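Local coordinates for protein prgH (Salmonella enterica subsp. enterica serovar Typhimurium, PDB 4G2S), which probably helps build the basal body of the type III secretion system used in cell invasion, contributing an FHA-type domain, at residues 6-10 / 105-109; 75-79 / 95-99. All coordinates share one frame; numbering follows the deposited sequence.

Interaction 1 of 2, residues 6-10 / 105-109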
loop_
_atom_site.group_PDB
_atom_site.type_symbol
_atom_site.label_atom_id
_atom_site.label_comp_id
_atom_site.label_asym_id
_atom_site.label_seq_id
_atom_site.Cartn_x
_atom_site.Cartn_y
_atom_site.Cartn_z
ATOM N N PRO A 6 -9.801 17.432 26.228
ATOM C CA PRO A 6 -10.045 16.102 25.738
ATOM C C PRO A 6 -8.905 15.157 26.160
ATOM O O PRO A 6 -7.990 15.561 26.903
ATOM C CB PRO A 6 -10.112 16.347 24.236
ATOM C CG PRO A 6 -9.006 17.321 24.019
ATOM C CD PRO A 6 -8.867 18.114 25.319
ATOM N N TYR A 7 -8.950 13.914 25.670
ATOM C CA TYR A 7 -8.177 12.870 26.234
ATOM C C TYR A 7 -7.367 12.173 25.141
ATOM O O TYR A 7 -7.690 12.239 23.971
ATOM C CB TYR A 7 -9.085 11.855 26.920
ATOM C CG TYR A 7 -9.877 12.426 28.071
ATOM C CD1 TYR A 7 -9.308 12.590 29.332
ATOM C CD2 TYR A 7 -11.213 12.817 27.891
ATOM C CE1 TYR A 7 -10.035 13.170 30.383
ATOM C CE2 TYR A 7 -11.942 13.351 28.941
ATOM C CZ TYR A 7 -11.353 13.513 30.176
ATOM O OH TYR A 7 -12.096 14.049 31.183
ATOM N N ILE A 8 -6.301 11.520 25.561
ATOM C CA ILE A 8 -5.395 10.867 24.639
ATOM C C ILE A 8 -5.221 9.454 25.127
ATOM O O ILE A 8 -5.153 9.229 26.358
ATOM C CB ILE A 8 -4.048 11.631 24.626
ATOM C CG1 ILE A 8 -4.225 12.961 23.904
ATOM C CG2 ILE A 8 -2.964 10.823 23.974
ATOM C CD1 ILE A 8 -3.020 13.881 23.973
ATOM N N VAL A 9 -5.151 8.492 24.194
ATOM C CA VAL A 9 -4.738 7.159 24.571
ATOM C C VAL A 9 -3.284 7.030 24.217
ATOM O O VAL A 9 -2.943 7.205 23.041
ATOM C CB VAL A 9 -5.472 6.062 23.806
ATOM C CG1 VAL A 9 -4.988 4.693 24.341
ATOM C CG2 VAL A 9 -6.927 6.225 24.048
ATOM N N ARG A 10 -2.481 6.657 25.209
ATOM C CA ARG A 10 -1.101 6.320 25.054
ATOM C C ARG A 10 -0.869 4.812 25.217
ATOM O O ARG A 10 -1.306 4.151 26.189
ATOM C CB ARG A 10 -0.234 7.112 26.058
ATOM C CG ARG A 10 1.270 6.874 25.856
ATOM C CD ARG A 10 2.115 7.384 27.022
ATOM N NE ARG A 10 3.534 7.224 26.783
ATOM C CZ ARG A 10 4.347 8.116 26.215
ATOM N NH1 ARG A 10 3.917 9.295 25.758
ATOM N NH2 ARG A 10 5.639 7.816 26.107
ATOM N N ARG A 105 -4.914 9.735 29.309
ATOM C CA ARG A 105 -4.536 10.973 30.004
ATOM C C ARG A 105 -5.236 12.202 29.400
ATOM O O ARG A 105 -5.544 12.215 28.220
ATOM C CB ARG A 105 -3.016 11.185 29.935
ATOM C CG ARG A 105 -2.532 11.488 28.563
ATOM C CD ARG A 105 -1.005 11.557 28.508
ATOM N NE ARG A 105 -0.542 12.086 27.237
ATOM C CZ ARG A 105 -0.633 13.345 26.858
ATOM N NH1 ARG A 105 -1.158 14.262 27.655
ATOM N NH2 ARG A 105 -0.103 13.713 25.710
ATOM N N PRO A 106 -5.444 13.272 30.212
ATOM C CA PRO A 106 -5.764 14.556 29.647
ATOM C C PRO A 106 -4.644 15.079 28.766
ATOM O O PRO A 106 -3.447 14.854 29.066
ATOM C CB PRO A 106 -5.871 15.449 30.858
ATOM C CG PRO A 106 -6.173 14.539 31.979
ATOM C CD PRO A 106 -5.381 13.333 31.677
ATOM N N GLU A 107 -5.013 15.784 27.720
ATOM C CA GLU A 107 -4.027 16.233 26.765
ATOM C C GLU A 107 -2.955 17.089 27.471
ATOM O O GLU A 107 -1.759 16.977 27.195
ATOM C CB GLU A 107 -4.711 17.003 25.658
ATOM C CG GLU A 107 -3.773 17.489 24.559
ATOM C CD GLU A 107 -4.531 18.253 23.488
ATOM O OE1 GLU A 107 -5.687 18.654 23.759
ATOM O OE2 GLU A 107 -3.991 18.438 22.375
ATOM N N SER A 108 -3.424 17.905 28.418
ATOM C CA SER A 108 -2.599 18.801 29.203
ATOM C C SER A 108 -1.677 18.139 30.236
ATOM O O SER A 108 -0.817 18.803 30.791
ATOM C CB SER A 108 -3.536 19.721 29.962
ATOM O OG SER A 108 -4.381 18.913 30.776
ATOM N N GLU A 109 -1.852 16.855 30.517
ATOM C CA GLU A 109 -0.986 16.132 31.480
ATOM C C GLU A 109 -0.110 15.046 30.826
ATOM O O GLU A 109 -0.525 13.851 30.752
ATOM C CB GLU A 109 -1.852 15.510 32.575
ATOM C CG GLU A 109 -2.616 16.557 33.409
ATOM C CD GLU A 109 -3.464 15.978 34.549
ATOM O OE1 GLU A 109 -3.550 14.736 34.619
ATOM O OE2 GLU A 109 -4.032 16.771 35.382
#
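Ile-8 and Arg-105 face each other as an antiparallel hydrogen-bonded pair. Ile-8 N donates to Arg-105 O at 2.9 Å, and Arg-105 N returns a bond to Ile-8 O at 3.0 Å. The second is the straighter, 163° at the hydrogen. One step on, Tyr-7 and Pro-106 form the non-hydrogen-bonded pair. Beyond the strand end Glu-107 N still reaches Pro-6 O at 3.1 Å. Tyr-7 CA adds a CH...O contact to Arg-105 O, which therefore receives two donors.

On the face shared by Ile-8 and Arg-105 the side chains run side by side. Ile-8 CD1 sits over one face of the guanidinium, 3.4 Å from Arg-105 NH2, and also touches Glu-107 CG at 3.7 Å. With chi1 of 68° Arg-105 starts between its backbone N and carbonyl carbon, then extends to NE alongside the isoleucine.

Polar bonds fix the guanidinium. Arg-105 NH1 donates to Glu-107 O at 2.8 Å; the oxygen lies in the guanidinium plane, but the nitrogen stands above the carbonyl plane. A salt bridge to Glu-20 holds NH2. The type I turn from Pro-106 to Glu-109 is thus tied back to the strand. This antiparallel pairing of the N- and C-terminal strands forms the middle of one sheet of the beta sandwich, as in FHA domains.

Interaction 2 of 2, residues 75-79 / 95-99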
loop_
_atom_site.group_PDB
_atom_site.type_symbol
_atom_site.label_atom_id
_atom_site.label_comp_id
_atom_site.label_asym_id
_atom_site.label_seq_id
_atom_site.Cartn_x
_atom_site.Cartn_y
_atom_site.Cartn_z
ATOM N N ILE A 75 -15.460 5.008 29.850
ATOM C CA ILE A 75 -15.867 3.622 29.791
ATOM C C ILE A 75 -15.083 2.882 28.703
ATOM O O ILE A 75 -15.023 3.339 27.593
ATOM C CB ILE A 75 -17.378 3.501 29.507
ATOM C CG1 ILE A 75 -18.144 4.173 30.630
ATOM C CG2 ILE A 75 -17.799 2.012 29.460
ATOM C CD1 ILE A 75 -18.039 3.487 31.967
ATOM N N LEU A 76 -14.482 1.764 29.071
ATOM C CA LEU A 76 -13.854 0.933 28.091
ATOM C C LEU A 76 -14.745 -0.287 27.842
ATOM O O LEU A 76 -15.218 -0.926 28.805
ATOM C CB LEU A 76 -12.476 0.586 28.555
ATOM C CG LEU A 76 -11.560 -0.151 27.528
ATOM C CD1 LEU A 76 -10.170 0.298 27.770
ATOM C CD2 LEU A 76 -11.754 -1.621 27.765
ATOM N N HIS A 77 -15.075 -0.518 26.568
ATOM C CA HIS A 77 -15.807 -1.721 26.183
ATOM C C HIS A 77 -14.852 -2.675 25.567
ATOM O O HIS A 77 -14.322 -2.396 24.477
ATOM C CB HIS A 77 -16.875 -1.380 25.197
ATOM C CG HIS A 77 -17.776 -0.328 25.650
ATOM N ND1 HIS A 77 -18.799 -0.576 26.458
ATOM C CD2 HIS A 77 -17.838 1.024 25.344
ATOM C CE1 HIS A 77 -19.487 0.564 26.676
ATOM N NE2 HIS A 77 -18.903 1.535 26.007
ATOM N N GLU A 78 -14.585 -3.795 26.240
ATOM C CA GLU A 78 -13.815 -4.894 25.657
ATOM C C GLU A 78 -14.676 -5.771 24.812
ATOM O O GLU A 78 -15.635 -6.337 25.335
ATOM C CB GLU A 78 -13.275 -5.827 26.737
ATOM C CG GLU A 78 -12.169 -5.295 27.541
ATOM C CD GLU A 78 -11.334 -6.390 28.222
ATOM O OE1 GLU A 78 -11.509 -7.631 28.062
ATOM O OE2 GLU A 78 -10.432 -5.939 28.880
ATOM N N LEU A 79 -14.295 -5.991 23.542
ATOM C CA LEU A 79 -15.132 -6.753 22.581
ATOM C C LEU A 79 -14.829 -8.240 22.589
ATOM O O LEU A 79 -13.708 -8.635 22.299
ATOM C CB LEU A 79 -14.983 -6.213 21.179
ATOM C CG LEU A 79 -15.293 -4.698 21.100
ATOM C CD1 LEU A 79 -15.188 -4.193 19.655
ATOM C CD2 LEU A 79 -16.574 -4.219 21.704
ATOM N N ILE A 95 -3.917 0.435 32.074
ATOM C CA ILE A 95 -5.149 -0.318 31.843
ATOM C C ILE A 95 -4.717 -1.477 30.948
ATOM O O ILE A 95 -4.163 -1.254 29.840
ATOM C CB ILE A 95 -6.143 0.594 31.096
ATOM C CG1 ILE A 95 -6.593 1.760 31.968
ATOM C CG2 ILE A 95 -7.326 -0.185 30.575
ATOM C CD1 ILE A 95 -7.359 2.844 31.186
ATOM N N GLN A 96 -4.938 -2.691 31.413
ATOM C CA GLN A 96 -4.676 -3.884 30.645
ATOM C C GLN A 96 -5.918 -4.286 29.801
ATOM O O GLN A 96 -6.985 -4.526 30.344
ATOM C CB GLN A 96 -4.300 -5.022 31.574
ATOM C CG GLN A 96 -3.804 -6.229 30.846
ATOM C CD GLN A 96 -2.924 -7.118 31.696
ATOM O OE1 GLN A 96 -2.735 -6.906 32.919
ATOM N NE2 GLN A 96 -2.401 -8.149 31.064
ATOM N N VAL A 97 -5.767 -4.330 28.485
ATOM C CA VAL A 97 -6.785 -4.917 27.587
ATOM C C VAL A 97 -6.216 -6.047 26.808
ATOM O O VAL A 97 -5.364 -5.830 25.934
ATOM C CB VAL A 97 -7.290 -3.850 26.555
ATOM C CG1 VAL A 97 -8.570 -4.292 25.912
ATOM C CG2 VAL A 97 -7.504 -2.521 27.193
ATOM N N GLY A 98 -6.683 -7.266 27.035
ATOM C CA GLY A 98 -5.939 -8.435 26.589
ATOM C C GLY A 98 -4.455 -8.268 26.990
ATOM O O GLY A 98 -4.166 -7.941 28.156
ATOM N N GLU A 99 -3.527 -8.482 26.053
ATOM C CA GLU A 99 -2.082 -8.298 26.359
ATOM C C GLU A 99 -1.595 -6.875 26.062
ATOM O O GLU A 99 -0.402 -6.579 26.206
ATOM C CB GLU A 99 -1.210 -9.303 25.574
ATOM C CG GLU A 99 -0.226 -10.078 26.423
ATOM C CD GLU A 99 -0.876 -11.197 27.222
ATOM O OE1 GLU A 99 -2.075 -11.065 27.580
ATOM O OE2 GLU A 99 -0.177 -12.203 27.518
#
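Leu-76 rests its CD1 methyl against two methyls of the facing strand. It lies 3.9 Å from Val-97 CG2 and 4.0 Å from Ile-95 CG2. Leucine and valine meet tip to tip, whereas Leu-76 and Ile-95 lie alongside with their ends pointing contrary ways. Leu-76 has CG anti to the backbone N (chi1 -172°), which carries the branch across to the other strand. Phe-63 and Ile-102 also pack against Leu-76.

Glu-78 overlaps the other methyl of Val-97. Its CG is 4.1 Å from Val-97 CG1, and its OE2 is 3.9 Å from the same methyl. The glutamate chain thus passes beside the valine. The charged end has its polar partner elsewhere: OE2 forms a salt bridge with Arg-87. NH2 of that arginine also bonds Gln-96 O, so one group serves both segments.

No hydrogen bond joins the segments directly. The strand axes lie 9.7 Å apart and run 21° from parallel. Such spacing suits side-chain packing between layers. Strands 74-80 and 95-97 belong to different sheets, and their facing apolar side chains form part of the core of the FHA-type beta sandwich.

How the interactions relate
Interaction 1 is a surface contact and interaction 2 is partly buried nearer the middle of the chain. Their centres lie about 17 Å apart, and they do not touch; the nearest atoms are about 7 Å apart. They share one sheet, in which strands 95-97 and 100-106 are neighbours and follow each other in the chain. Interaction 1 joins two strands within that sheet, so backbone bonds dominate. Interaction 2 joins it to the opposing sheet, so methyl packing replaces direct bonding. Both contacts draw a charged partner from outside their segments, but only in interaction 1 does the arginine itself belong to the contact.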